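Local coordinates for protein guanylate kinase (Coxiella burnetii, PDB 3TR0) that transfers a phosphate group from ATP to GMP, giving ADP and GDP, and is probably needed for recycling GMP, at residues N8-A14 against P118-I124; K20-V24 against V100-I104; S39-P44 against R81-E86; D105-R110 against E157-E163. One frame throughout, in Å; residues are numbered along the deposited sequence.

Contact 1: residues N8-A14 against P118-I124; sequences NLFIISA and PALSIFI
Two extended strands, 9-13 and 120-124, run parallel, their axes 4.6 Å apart and at 20°. The pairs are Phe10-Leu120, Ile11-Ser121, Ile12-Ile122 and Ser13-Phe123. Backbone hydrogen bonds alternate: Leu120 N to Leu9 O 3.1 Å, Ile11 N to Leu120 O 2.8 Å, Ile122 N to Ile11 O 2.8 Å, Ser13 N to Ile122 O 3.0 Å and Ile124 N to Ser13 O 2.8 Å. These are central strands of the parallel sheet of a P-loop kinase; strand 9-13 runs into the predicted ATP-binding loop at Ala14. On one face Ile12 (m, m) brings CD1 to 3.7 Å from Ile122 CD1, and Phe10 (m) sets CE1 4.0 Å from Leu120 CD1, against helix 173-187. On the other, Phe123 takes t, so its ring lies under Ser13 O and Ala14 CA, while Ile11 (m, t) reaches with CD1 to 4.3 Å from Ala119 CB. Ser13 OG (m) bonds to Ile104 O, and Ser121 OG (p) to Arg113. Before the strand, Asn8 ND2 (t) donates to Pro118 O (2.9 Å) and Glu187.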
# COMPACT_ATOMS: atom_id res chain seq x y z
N ASN A 8 -11.03 -4.02 -6.91
CA ASN A 8 -11.36 -3.76 -5.52
C ASN A 8 -12.17 -2.48 -5.41
O ASN A 8 -12.26 -1.70 -6.37
CB ASN A 8 -10.07 -3.65 -4.70
CG ASN A 8 -10.28 -3.93 -3.22
OD1 ASN A 8 -11.41 -4.06 -2.75
ND2 ASN A 8 -9.19 -4.04 -2.48
N LEU A 9 -12.77 -2.26 -4.24
CA LEU A 9 -13.43 -1.01 -3.94
C LEU A 9 -12.50 -0.13 -3.09
O LEU A 9 -11.88 -0.61 -2.15
CB LEU A 9 -14.72 -1.27 -3.17
CG LEU A 9 -15.74 -2.19 -3.84
CD1 LEU A 9 -16.96 -2.37 -2.94
CD2 LEU A 9 -16.15 -1.63 -5.20
N PHE A 10 -12.42 1.14 -3.44
CA PHE A 10 -11.62 2.09 -2.69
C PHE A 10 -12.51 3.18 -2.15
O PHE A 10 -13.00 4.01 -2.90
CB PHE A 10 -10.52 2.68 -3.57
CG PHE A 10 -9.47 1.68 -3.98
CD1 PHE A 10 -8.37 1.45 -3.18
CD2 PHE A 10 -9.61 0.95 -5.15
CE1 PHE A 10 -7.41 0.53 -3.55
CE2 PHE A 10 -8.66 0.02 -5.52
CZ PHE A 10 -7.56 -0.19 -4.72
N ILE A 11 -12.74 3.14 -0.84
CA ILE A 11 -13.64 4.09 -0.18
C ILE A 11 -12.86 5.35 0.16
O ILE A 11 -11.80 5.27 0.76
CB ILE A 11 -14.21 3.48 1.12
CG1 ILE A 11 -14.97 2.19 0.82
CG2 ILE A 11 -15.12 4.48 1.82
CD1 ILE A 11 -15.15 1.29 2.03
N ILE A 12 -13.40 6.50 -0.24
CA ILE A 12 -12.79 7.78 0.10
C ILE A 12 -13.78 8.59 0.93
O ILE A 12 -14.87 8.91 0.46
CB ILE A 12 -12.47 8.59 -1.15
CG1 ILE A 12 -11.82 7.72 -2.22
CG2 ILE A 12 -11.58 9.76 -0.80
CD1 ILE A 12 -10.45 7.22 -1.84
N SER A 13 -13.39 8.92 2.16
CA SER A 13 -14.26 9.71 3.04
C SER A 13 -13.54 10.94 3.56
O SER A 13 -12.32 10.93 3.71
CB SER A 13 -14.78 8.87 4.21
OG SER A 13 -15.44 7.70 3.75
N ALA A 14 -14.30 12.00 3.83
CA ALA A 14 -13.73 13.24 4.33
C ALA A 14 -14.84 14.19 4.76
O ALA A 14 -15.97 14.08 4.29
CB ALA A 14 -12.87 13.89 3.26
N PRO A 118 -12.42 -7.09 1.12
CA PRO A 118 -11.12 -6.63 0.60
C PRO A 118 -11.04 -5.11 0.45
O PRO A 118 -9.95 -4.59 0.25
CB PRO A 118 -11.04 -7.29 -0.78
CG PRO A 118 -11.99 -8.43 -0.72
CD PRO A 118 -13.11 -7.95 0.15
N ALA A 119 -12.18 -4.42 0.54
CA ALA A 119 -12.21 -2.97 0.35
C ALA A 119 -11.20 -2.21 1.22
O ALA A 119 -11.03 -2.50 2.40
CB ALA A 119 -13.62 -2.44 0.59
N LEU A 120 -10.55 -1.22 0.61
CA LEU A 120 -9.63 -0.35 1.33
C LEU A 120 -10.29 1.01 1.51
O LEU A 120 -10.99 1.49 0.62
CB LEU A 120 -8.31 -0.20 0.57
CG LEU A 120 -7.40 -1.43 0.49
CD1 LEU A 120 -6.07 -1.05 -0.15
CD2 LEU A 120 -7.18 -2.03 1.86
N SER A 121 -10.08 1.63 2.67
CA SER A 121 -10.69 2.92 2.93
C SER A 121 -9.63 3.98 3.26
O SER A 121 -8.65 3.70 3.95
CB SER A 121 -11.75 2.81 4.04
OG SER A 121 -11.19 2.35 5.25
N ILE A 122 -9.84 5.18 2.72
CA ILE A 122 -8.91 6.29 2.88
C ILE A 122 -9.66 7.50 3.41
O ILE A 122 -10.70 7.88 2.86
CB ILE A 122 -8.30 6.69 1.52
CG1 ILE A 122 -7.67 5.49 0.83
CG2 ILE A 122 -7.30 7.84 1.69
CD1 ILE A 122 -7.33 5.72 -0.64
N PHE A 123 -9.15 8.11 4.48
CA PHE A 123 -9.77 9.31 5.03
C PHE A 123 -8.93 10.53 4.69
O PHE A 123 -7.74 10.57 4.98
CB PHE A 123 -9.95 9.18 6.55
CG PHE A 123 -11.00 10.12 7.10
CD1 PHE A 123 -12.29 9.67 7.33
CD2 PHE A 123 -10.69 11.44 7.38
CE1 PHE A 123 -13.26 10.52 7.84
CE2 PHE A 123 -11.65 12.29 7.88
CZ PHE A 123 -12.94 11.83 8.10
N ILE A 124 -9.56 11.53 4.08
CA ILE A 124 -8.86 12.76 3.74
C ILE A 124 -9.03 13.79 4.84
O ILE A 124 -10.15 14.17 5.19
CB ILE A 124 -9.38 13.36 2.41
CG1 ILE A 124 -9.39 12.30 1.30
CG2 ILE A 124 -8.55 14.56 2.01
CD1 ILE A 124 -8.04 11.75 0.98

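Contact 2: residues K20-V24 against V100-I104; sequences KTSLV and VLLEI. With 5GP (guanosine-5'-monophosphate), chain D; SO4 (sulfate ion), chain B.
Helix 20-24 lies over strand 100-103 and runs nearly antiparallel to it, the N-to-C directions 172° apart and the axes 10.3 Å at closest approach. Side chains bridge that gap, with CA atoms nearest at Val24-Leu101 (8.0 Å) and Thr21-Glu103 (7.7 Å). Along the strand, Leu101 is the first residue to meet the helix: its m, t side chain points toward it and puts CD1 4.1 Å from CG1 of Val24, which is in t. Leu102 turns the opposite way. Glu103 then reaches across with chi1 m and chi2 t, so that OE2 sits 3.2 Å from Val24 CB and 3.4 Å from Thr21 CA; a water donates to both Glu103 OE2 (2.9 Å) and Thr21 O (2.7 Å). Lys20 and Thr21 end what fits a Walker A P-loop and begin its helix; the P-loop's own strand, 9-13, lies next to 99-103. Lys20 N bonds to sulfate O3 at 3.0 Å and Thr21 N to sulfate O1 at 3.1 Å, the ion occupying the predicted ATP site with further amides from Gly17 and Gly19. Ile104 touches the nucleotide, CG2 lying 3.3 Å from GMP N1. The Lys20 side chain (t, t, p, t) extends past Glu103, its NZ giving 2.7 Å to a water that donates weakly to Ile104 O at 3.0 Å, and making a weak 3.3 Å hydrogen bond to GMP O3'.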
# COMPACT_ATOMS: atom_id res chain seq x y z
N LYS A 20 -12.13 16.74 -1.21
CA LYS A 20 -12.15 15.35 -1.61
C LYS A 20 -12.60 15.16 -3.06
O LYS A 20 -11.96 14.44 -3.82
CB LYS A 20 -13.06 14.55 -0.68
CG LYS A 20 -13.29 13.12 -1.13
CD LYS A 20 -14.61 12.62 -0.57
CE LYS A 20 -15.75 13.49 -1.07
NZ LYS A 20 -17.01 13.23 -0.33
N THR A 21 -13.70 15.80 -3.45
CA THR A 21 -14.20 15.62 -4.81
C THR A 21 -13.14 15.95 -5.86
O THR A 21 -12.96 15.20 -6.82
CB THR A 21 -15.47 16.43 -5.07
OG1 THR A 21 -16.52 15.93 -4.24
CG2 THR A 21 -15.90 16.30 -6.53
N SER A 22 -12.43 17.05 -5.66
CA SER A 22 -11.39 17.46 -6.61
C SER A 22 -10.23 16.46 -6.65
O SER A 22 -9.70 16.17 -7.73
CB SER A 22 -10.88 18.86 -6.28
OG SER A 22 -11.90 19.82 -6.48
N LEU A 23 -9.82 15.97 -5.49
CA LEU A 23 -8.75 14.98 -5.42
C LEU A 23 -9.10 13.72 -6.20
O LEU A 23 -8.31 13.22 -6.98
CB LEU A 23 -8.46 14.60 -3.97
CG LEU A 23 -7.75 15.61 -3.07
CD1 LEU A 23 -7.68 15.08 -1.65
CD2 LEU A 23 -6.36 15.91 -3.60
N VAL A 24 -10.31 13.22 -5.95
CA VAL A 24 -10.77 11.99 -6.59
C VAL A 24 -10.84 12.14 -8.11
O VAL A 24 -10.51 11.21 -8.85
CB VAL A 24 -12.13 11.54 -6.03
CG1 VAL A 24 -12.67 10.38 -6.82
CG2 VAL A 24 -11.99 11.16 -4.56
N VAL A 100 -13.13 0.47 -8.35
CA VAL A 100 -14.18 1.47 -8.22
C VAL A 100 -13.90 2.36 -7.02
O VAL A 100 -13.59 1.88 -5.94
CB VAL A 100 -15.56 0.84 -8.04
CG1 VAL A 100 -16.60 1.91 -7.71
CG2 VAL A 100 -15.95 0.06 -9.30
N LEU A 101 -14.01 3.67 -7.24
CA LEU A 101 -13.87 4.64 -6.17
C LEU A 101 -15.24 4.99 -5.62
O LEU A 101 -16.15 5.33 -6.38
CB LEU A 101 -13.18 5.90 -6.69
CG LEU A 101 -11.69 5.73 -6.93
CD1 LEU A 101 -11.18 6.74 -7.94
CD2 LEU A 101 -10.94 5.86 -5.62
N LEU A 102 -15.39 4.89 -4.30
CA LEU A 102 -16.64 5.26 -3.65
C LEU A 102 -16.42 6.47 -2.76
O LEU A 102 -15.76 6.38 -1.72
CB LEU A 102 -17.19 4.09 -2.83
CG LEU A 102 -17.47 2.78 -3.58
CD1 LEU A 102 -17.82 1.66 -2.60
CD2 LEU A 102 -18.58 2.98 -4.58
N GLU A 103 -16.97 7.61 -3.17
CA GLU A 103 -16.90 8.81 -2.35
C GLU A 103 -18.12 8.82 -1.45
O GLU A 103 -19.17 9.34 -1.83
CB GLU A 103 -16.91 10.06 -3.22
CG GLU A 103 -15.75 10.17 -4.18
CD GLU A 103 -15.86 11.41 -5.06
OE1 GLU A 103 -16.78 11.46 -5.90
OE2 GLU A 103 -15.02 12.32 -4.91
N ILE A 104 -17.99 8.22 -0.28
CA ILE A 104 -19.13 8.03 0.61
C ILE A 104 -18.76 8.39 2.04
O ILE A 104 -17.58 8.49 2.36
CB ILE A 104 -19.65 6.58 0.56
CG1 ILE A 104 -18.53 5.60 0.94
CG2 ILE A 104 -20.18 6.25 -0.83
CD1 ILE A 104 -18.96 4.14 0.89
P 5GP D . -22.71 16.79 -0.82
O1P 5GP D . -22.37 16.71 -2.29
O2P 5GP D . -24.15 17.00 -0.42
O3P 5GP D . -21.83 17.85 -0.18
O5' 5GP D . -22.14 15.50 -0.08
C5' 5GP D . -22.52 15.19 1.25
C4' 5GP D . -21.76 13.99 1.77
O4' 5GP D . -22.53 12.80 1.54
C3' 5GP D . -20.44 13.70 1.07
O3' 5GP D . -19.38 14.51 1.54
C2' 5GP D . -20.23 12.21 1.33
O2' 5GP D . -19.62 12.01 2.60
C1' 5GP D . -21.67 11.69 1.41
N9 5GP D . -22.07 10.93 0.22
C8 5GP D . -22.13 11.31 -1.06
N7 5GP D . -22.57 10.27 -1.80
C5 5GP D . -22.77 9.22 -0.97
C6 5GP D . -23.21 7.91 -1.12
O6 5GP D . -23.50 7.46 -2.25
N1 5GP D . -23.30 7.13 -0.04
C2 5GP D . -22.98 7.57 1.18
N2 5GP D . -23.08 6.77 2.27
N3 5GP D . -22.56 8.84 1.36
C4 5GP D . -22.46 9.67 0.30
S SO4 B . -15.23 18.30 -0.48
O1 SO4 B . -15.49 17.58 -1.72
O2 SO4 B . -16.49 18.75 0.10
O3 SO4 B . -14.55 17.42 0.48
O4 SO4 B . -14.40 19.47 -0.76
O HOH W 1 -16.80 10.78 0.67
O HOH W 2 -14.79 13.40 -7.56

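Contact 3: residues S39-P44 against R81-E86; sequences SHTTRP and RHYGTE. With 5GP (guanosine-5'-monophosphate), chain D.
GMP holds the strongest polar ends of this strand pair. Tyr83 OH donates to phosphate O2P at 2.6 Å, Arg43 NE to O2P at 3.1 Å and Arg43 NH2 to O1P at 2.9 Å, while Ser39 OG (chi1 m) donates to the base oxygen O6 at 2.6 Å. Arg43 NH1 also bonds Pro44 O at 3.1 Å and forms a salt bridge with Asp49. The segments run antiparallel, in the mixed sheet 56-57, 40-41, 81-86, 72-78 that lines the GMP pocket. His40 and Gly84 form the hydrogen-bonded pair, with His40 N to Gly84 O 3.0 Å and Gly84 N to His40 O 2.9 Å; Thr41 and Tyr83 form the non-hydrogen-bonded pair, CA atoms 4.3 Å apart. Beyond them Thr42 N reaches His82 O at 2.9 Å, and Thr42 in p turns OG1 to accept from His82 N at 2.8 Å. Thr41 in t donates through OG1 to His82 O at 3.0 Å and accepts from Arg43 N at 3.0 Å, an ST turn. One water links Ser39 OG (2.7 Å) and Thr85 OG1 (2.6 Å); Thr85 OG1 also hydrogen-bonds Glu74, which itself binds GMP. In the packing, the Tyr83 ring lies between Thr41 OG1 and ribose O4', Pro44 CD sits over the Arg81 guanidinium, and His40 CE1 is 3.9 Å from Glu86 CB. These bonds imply that the strand pair and the loop after 40-41 hold base and phosphate together.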
# COMPACT_ATOMS: atom_id res chain seq x y z
N SER A 39 -23.14 8.66 -7.37
CA SER A 39 -24.18 8.34 -6.41
C SER A 39 -25.54 8.92 -6.78
O SER A 39 -25.64 9.87 -7.55
CB SER A 39 -23.80 8.87 -5.02
OG SER A 39 -22.60 8.26 -4.55
N HIS A 40 -26.59 8.32 -6.22
CA HIS A 40 -27.92 8.90 -6.23
C HIS A 40 -28.09 9.71 -4.95
O HIS A 40 -27.57 9.33 -3.90
CB HIS A 40 -28.99 7.81 -6.31
CG HIS A 40 -29.11 7.17 -7.66
ND1 HIS A 40 -28.23 6.21 -8.12
CD2 HIS A 40 -30.02 7.34 -8.65
CE1 HIS A 40 -28.59 5.83 -9.33
NE2 HIS A 40 -29.68 6.50 -9.68
N THR A 41 -28.80 10.83 -5.04
CA THR A 41 -29.04 11.67 -3.88
C THR A 41 -30.36 12.43 -3.98
O THR A 41 -30.82 12.76 -5.07
CB THR A 41 -27.90 12.70 -3.68
OG1 THR A 41 -28.10 13.40 -2.45
CG2 THR A 41 -27.88 13.70 -4.82
N THR A 42 -30.97 12.70 -2.83
CA THR A 42 -32.18 13.51 -2.77
C THR A 42 -31.80 14.95 -2.47
O THR A 42 -32.65 15.84 -2.48
CB THR A 42 -33.15 13.01 -1.69
OG1 THR A 42 -32.51 13.09 -0.41
CG2 THR A 42 -33.56 11.57 -1.96
N ARG A 43 -30.52 15.17 -2.19
CA ARG A 43 -30.02 16.51 -1.94
C ARG A 43 -30.34 17.38 -3.16
O ARG A 43 -30.05 17.00 -4.29
CB ARG A 43 -28.52 16.48 -1.66
CG ARG A 43 -27.96 17.78 -1.08
CD ARG A 43 -27.37 18.66 -2.16
NE ARG A 43 -26.04 18.21 -2.55
CZ ARG A 43 -25.49 18.46 -3.73
NH1 ARG A 43 -26.16 19.14 -4.65
NH2 ARG A 43 -24.26 18.03 -3.99
N PRO A 44 -30.96 18.55 -2.93
CA PRO A 44 -31.39 19.36 -4.08
C PRO A 44 -30.25 19.67 -5.03
O PRO A 44 -29.14 19.98 -4.59
CB PRO A 44 -31.93 20.64 -3.42
CG PRO A 44 -31.30 20.67 -2.06
CD PRO A 44 -31.17 19.23 -1.65
N ARG A 81 -30.70 14.48 4.20
CA ARG A 81 -30.83 14.10 2.80
C ARG A 81 -30.33 12.68 2.61
O ARG A 81 -29.63 12.13 3.47
CB ARG A 81 -30.06 15.06 1.89
CG ARG A 81 -30.52 16.51 1.98
CD ARG A 81 -31.94 16.69 1.44
NE ARG A 81 -32.35 18.09 1.49
CZ ARG A 81 -33.52 18.54 1.06
NH1 ARG A 81 -34.41 17.70 0.53
NH2 ARG A 81 -33.81 19.83 1.15
N HIS A 82 -30.67 12.07 1.48
CA HIS A 82 -30.34 10.68 1.23
C HIS A 82 -29.32 10.55 0.12
O HIS A 82 -29.39 11.25 -0.89
CB HIS A 82 -31.60 9.88 0.90
CG HIS A 82 -32.57 9.81 2.03
ND1 HIS A 82 -32.35 9.05 3.16
CD2 HIS A 82 -33.77 10.40 2.21
CE1 HIS A 82 -33.37 9.18 3.99
NE2 HIS A 82 -34.25 10.00 3.44
N TYR A 83 -28.36 9.65 0.33
CA TYR A 83 -27.33 9.34 -0.65
C TYR A 83 -27.12 7.83 -0.71
O TYR A 83 -27.17 7.15 0.32
CB TYR A 83 -26.00 9.98 -0.24
CG TYR A 83 -26.03 11.47 -0.02
CD1 TYR A 83 -25.44 12.34 -0.93
CD2 TYR A 83 -26.61 12.02 1.12
CE1 TYR A 83 -25.45 13.70 -0.73
CE2 TYR A 83 -26.63 13.38 1.33
CZ TYR A 83 -26.04 14.22 0.40
OH TYR A 83 -26.05 15.58 0.60
N GLY A 84 -26.87 7.30 -1.90
CA GLY A 84 -26.63 5.88 -2.03
C GLY A 84 -25.81 5.49 -3.24
O GLY A 84 -25.73 6.23 -4.22
N THR A 85 -25.19 4.31 -3.16
CA THR A 85 -24.40 3.76 -4.25
C THR A 85 -25.20 2.68 -4.97
O THR A 85 -25.48 1.63 -4.40
CB THR A 85 -23.09 3.13 -3.73
OG1 THR A 85 -22.28 4.15 -3.12
CG2 THR A 85 -22.31 2.51 -4.88
N GLU A 86 -25.56 2.95 -6.22
CA GLU A 86 -26.30 1.97 -7.01
C GLU A 86 -25.44 0.72 -7.18
O GLU A 86 -24.29 0.79 -7.61
CB GLU A 86 -26.71 2.57 -8.35
CG GLU A 86 -27.81 1.80 -9.08
CD GLU A 86 -27.27 0.68 -9.93
OE1 GLU A 86 -26.24 0.89 -10.61
OE2 GLU A 86 -27.85 -0.42 -9.92
P 5GP D . -22.71 16.79 -0.82
O1P 5GP D . -22.37 16.71 -2.29
O2P 5GP D . -24.15 17.00 -0.42
O3P 5GP D . -21.83 17.85 -0.18
O5' 5GP D . -22.14 15.50 -0.08
C5' 5GP D . -22.52 15.19 1.25
C4' 5GP D . -21.76 13.99 1.77
O4' 5GP D . -22.53 12.80 1.54
C3' 5GP D . -20.44 13.70 1.07
O3' 5GP D . -19.38 14.51 1.54
C2' 5GP D . -20.23 12.21 1.33
O2' 5GP D . -19.62 12.01 2.60
C1' 5GP D . -21.67 11.69 1.41
N9 5GP D . -22.07 10.93 0.22
C8 5GP D . -22.13 11.31 -1.06
N7 5GP D . -22.57 10.27 -1.80
C5 5GP D . -22.77 9.22 -0.97
C6 5GP D . -23.21 7.91 -1.12
O6 5GP D . -23.50 7.46 -2.25
N1 5GP D . -23.30 7.13 -0.04
C2 5GP D . -22.98 7.57 1.18
N2 5GP D . -23.08 6.77 2.27
N3 5GP D . -22.56 8.84 1.36
C4 5GP D . -22.46 9.67 0.30
O HOH W 3 -21.46 5.86 -4.91
O HOH W 4 -25.56 5.44 -7.53

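Contact 4: residues D105-R110 against E157-E163; sequences DWQGAR and EMAHYKE. With 5GP (guanosine-5'-monophosphate), chain D.
The centre is an aromatic stack: Trp106 (chi1 p, chi2 -97°) lays its five-membered ring face-to-face on the His160 ring (chi1 m), centroids 3.6 Å apart and planes at 10°. Beside it is a two-pronged salt bridge, Arg110 NE to Glu163 OE1 at 3.0 Å and NH2 to OE2 at 2.8 Å; His160 ND1 also donates to Glu163 OE2 at 2.8 Å, probably helping hold the imidazole's orientation. Among the hydrogen bonds, Asp105 (p) N-caps helix 106-110, its OD1 accepting from Gly108 N at 2.9 Å and from GMP N2 at 3.0 Å, one oxygen serving both. Glu157 (t, p) OE2 accepts a weak 3.2 Å hydrogen bond from Trp106 N. A water lies 2.6 Å from Asp105 OD2 and 3.1 Å from Glu157 OE1; another joins Trp106 O (2.8 Å) to Glu163 OE1 (2.7 Å). The contact ties the N-terminal part of helix 106-115 to Glu163 and the type I turn Met158-Tyr161 at the C-terminal end of helix 147-158, with strand 120-125 beneath Glu157 and Met158.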
# COMPACT_ATOMS: atom_id res chain seq x y z
N ASP A 105 -19.76 8.59 2.90
CA ASP A 105 -19.49 9.01 4.27
C ASP A 105 -19.13 7.82 5.14
O ASP A 105 -19.03 6.69 4.66
CB ASP A 105 -20.68 9.78 4.87
CG ASP A 105 -21.76 8.87 5.41
OD1 ASP A 105 -22.00 7.80 4.82
OD2 ASP A 105 -22.40 9.23 6.43
N TRP A 106 -18.93 8.07 6.43
CA TRP A 106 -18.47 7.02 7.34
C TRP A 106 -19.51 5.91 7.52
O TRP A 106 -19.15 4.75 7.73
CB TRP A 106 -18.04 7.59 8.70
CG TRP A 106 -19.16 8.18 9.51
CD1 TRP A 106 -19.52 9.50 9.59
CD2 TRP A 106 -20.07 7.47 10.37
NE1 TRP A 106 -20.59 9.65 10.44
CE2 TRP A 106 -20.95 8.42 10.93
CE3 TRP A 106 -20.22 6.13 10.72
CZ2 TRP A 106 -21.96 8.07 11.82
CZ3 TRP A 106 -21.23 5.78 11.60
CH2 TRP A 106 -22.08 6.75 12.14
N GLN A 107 -20.79 6.27 7.44
CA GLN A 107 -21.86 5.29 7.55
C GLN A 107 -21.83 4.33 6.37
O GLN A 107 -21.95 3.12 6.53
CB GLN A 107 -23.23 5.98 7.60
CG GLN A 107 -23.38 6.99 8.72
CD GLN A 107 -24.70 7.72 8.65
OE1 GLN A 107 -25.66 7.35 9.33
NE2 GLN A 107 -24.76 8.76 7.82
N GLY A 108 -21.68 4.89 5.17
CA GLY A 108 -21.59 4.07 3.98
C GLY A 108 -20.36 3.18 4.01
O GLY A 108 -20.40 2.02 3.59
N ALA A 109 -19.25 3.73 4.52
CA ALA A 109 -18.01 2.97 4.63
C ALA A 109 -18.21 1.70 5.46
O ALA A 109 -17.78 0.62 5.06
CB ALA A 109 -16.92 3.83 5.24
N ARG A 110 -18.86 1.84 6.62
CA ARG A 110 -19.14 0.69 7.47
C ARG A 110 -19.91 -0.39 6.71
O ARG A 110 -19.63 -1.58 6.86
CB ARG A 110 -19.91 1.10 8.73
CG ARG A 110 -19.13 1.96 9.71
CD ARG A 110 -19.91 2.16 11.01
NE ARG A 110 -19.15 2.88 12.03
CZ ARG A 110 -19.55 3.03 13.29
NH1 ARG A 110 -20.71 2.51 13.68
NH2 ARG A 110 -18.80 3.70 14.15
N GLU A 157 -17.75 13.68 11.60
CA GLU A 157 -17.24 12.83 10.53
C GLU A 157 -15.78 12.49 10.83
O GLU A 157 -15.36 11.34 10.68
CB GLU A 157 -17.34 13.54 9.18
CG GLU A 157 -16.88 12.70 7.98
CD GLU A 157 -17.98 11.79 7.45
OE1 GLU A 157 -19.13 11.89 7.94
OE2 GLU A 157 -17.70 10.99 6.53
N MSE A 158 -15.01 13.48 11.26
CA MSE A 158 -13.58 13.28 11.48
C MSE A 158 -13.28 12.38 12.68
O MSE A 158 -12.25 11.72 12.71
CB MSE A 158 -12.85 14.62 11.59
CG MSE A 158 -12.36 15.14 10.25
SE MSE A 158 -11.51 16.87 10.38
CE MSE A 158 -13.02 17.89 11.07
N ALA A 159 -14.18 12.36 13.66
CA ALA A 159 -14.01 11.48 14.81
C ALA A 159 -14.02 10.01 14.40
O ALA A 159 -13.60 9.14 15.16
CB ALA A 159 -15.09 11.75 15.84
N HIS A 160 -14.51 9.74 13.19
CA HIS A 160 -14.58 8.36 12.68
C HIS A 160 -13.33 7.94 11.91
O HIS A 160 -13.32 6.86 11.30
CB HIS A 160 -15.81 8.17 11.80
CG HIS A 160 -17.10 8.20 12.55
ND1 HIS A 160 -17.63 7.08 13.16
CD2 HIS A 160 -17.97 9.21 12.79
CE1 HIS A 160 -18.77 7.40 13.75
NE2 HIS A 160 -19.00 8.69 13.54
N TYR A 161 -12.29 8.76 11.92
CA TYR A 161 -11.10 8.48 11.11
C TYR A 161 -10.43 7.17 11.50
O TYR A 161 -9.71 6.57 10.70
CB TYR A 161 -10.09 9.62 11.22
CG TYR A 161 -9.25 9.58 12.48
CD1 TYR A 161 -9.66 10.25 13.63
CD2 TYR A 161 -8.06 8.85 12.54
CE1 TYR A 161 -8.91 10.21 14.79
CE2 TYR A 161 -7.30 8.80 13.70
CZ TYR A 161 -7.74 9.48 14.82
OH TYR A 161 -7.00 9.45 15.98
N LYS A 162 -10.66 6.72 12.73
CA LYS A 162 -10.05 5.49 13.24
C LYS A 162 -10.55 4.23 12.55
O LYS A 162 -9.98 3.15 12.72
CB LYS A 162 -10.27 5.37 14.74
CG LYS A 162 -9.57 6.42 15.57
CD LYS A 162 -9.96 6.31 17.03
CE LYS A 162 -9.26 7.35 17.87
NZ LYS A 162 -7.79 7.13 17.91
N GLU A 163 -11.63 4.35 11.78
CA GLU A 163 -12.22 3.21 11.11
C GLU A 163 -11.60 2.98 9.73
O GLU A 163 -11.94 2.03 9.03
CB GLU A 163 -13.74 3.40 10.99
CG GLU A 163 -14.40 3.54 12.36
CD GLU A 163 -15.83 4.02 12.28
OE1 GLU A 163 -16.47 3.85 11.22
OE2 GLU A 163 -16.32 4.56 13.29
P 5GP D . -22.71 16.79 -0.82
O1P 5GP D . -22.37 16.71 -2.29
O2P 5GP D . -24.15 17.00 -0.42
O3P 5GP D . -21.83 17.85 -0.18
O5' 5GP D . -22.14 15.50 -0.08
C5' 5GP D . -22.52 15.19 1.25
C4' 5GP D . -21.76 13.99 1.77
O4' 5GP D . -22.53 12.80 1.54
C3' 5GP D . -20.44 13.70 1.07
O3' 5GP D . -19.38 14.51 1.54
C2' 5GP D . -20.23 12.21 1.33
O2' 5GP D . -19.62 12.01 2.60
C1' 5GP D . -21.67 11.69 1.41
N9 5GP D . -22.07 10.93 0.22
C8 5GP D . -22.13 11.31 -1.06
N7 5GP D . -22.57 10.27 -1.80
C5 5GP D . -22.77 9.22 -0.97
C6 5GP D . -23.21 7.91 -1.12
O6 5GP D . -23.50 7.46 -2.25
N1 5GP D . -23.30 7.13 -0.04
C2 5GP D . -22.98 7.57 1.18
N2 5GP D . -23.08 6.77 2.27
N3 5GP D . -22.56 8.84 1.36
C4 5GP D . -22.46 9.67 0.30
O HOH W 5 -22.14 11.57 7.51
O HOH W 6 -16.55 4.15 8.50
O HOH W 7 -20.91 13.06 10.11

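In the fold
Contacts 1 and 2 are buried and share the parallel sheet: strand 9-13 lies between 120-125 and 99-103, and Ser13 OG meets Ile104 O at 2.7 Å. Contact 1 is backbone bonding and apolar side chains, whereas in contact 2 a helix packs against the sheet, joined by Val24 on Leu101, the Glu103 carboxylate and water. Contact 3, partly buried, belongs to a separate mixed sheet and touches contact 2 through Thr85 against Leu102 and Ile104. Contact 4, at the surface, relies on a stack and a salt bridge, yet packs on contact 1 where Phe123 meets Glu157 and Met158. Contacts 2, 3 and 4 all touch GMP; the centres of 3 and 4 are about 17 Å apart.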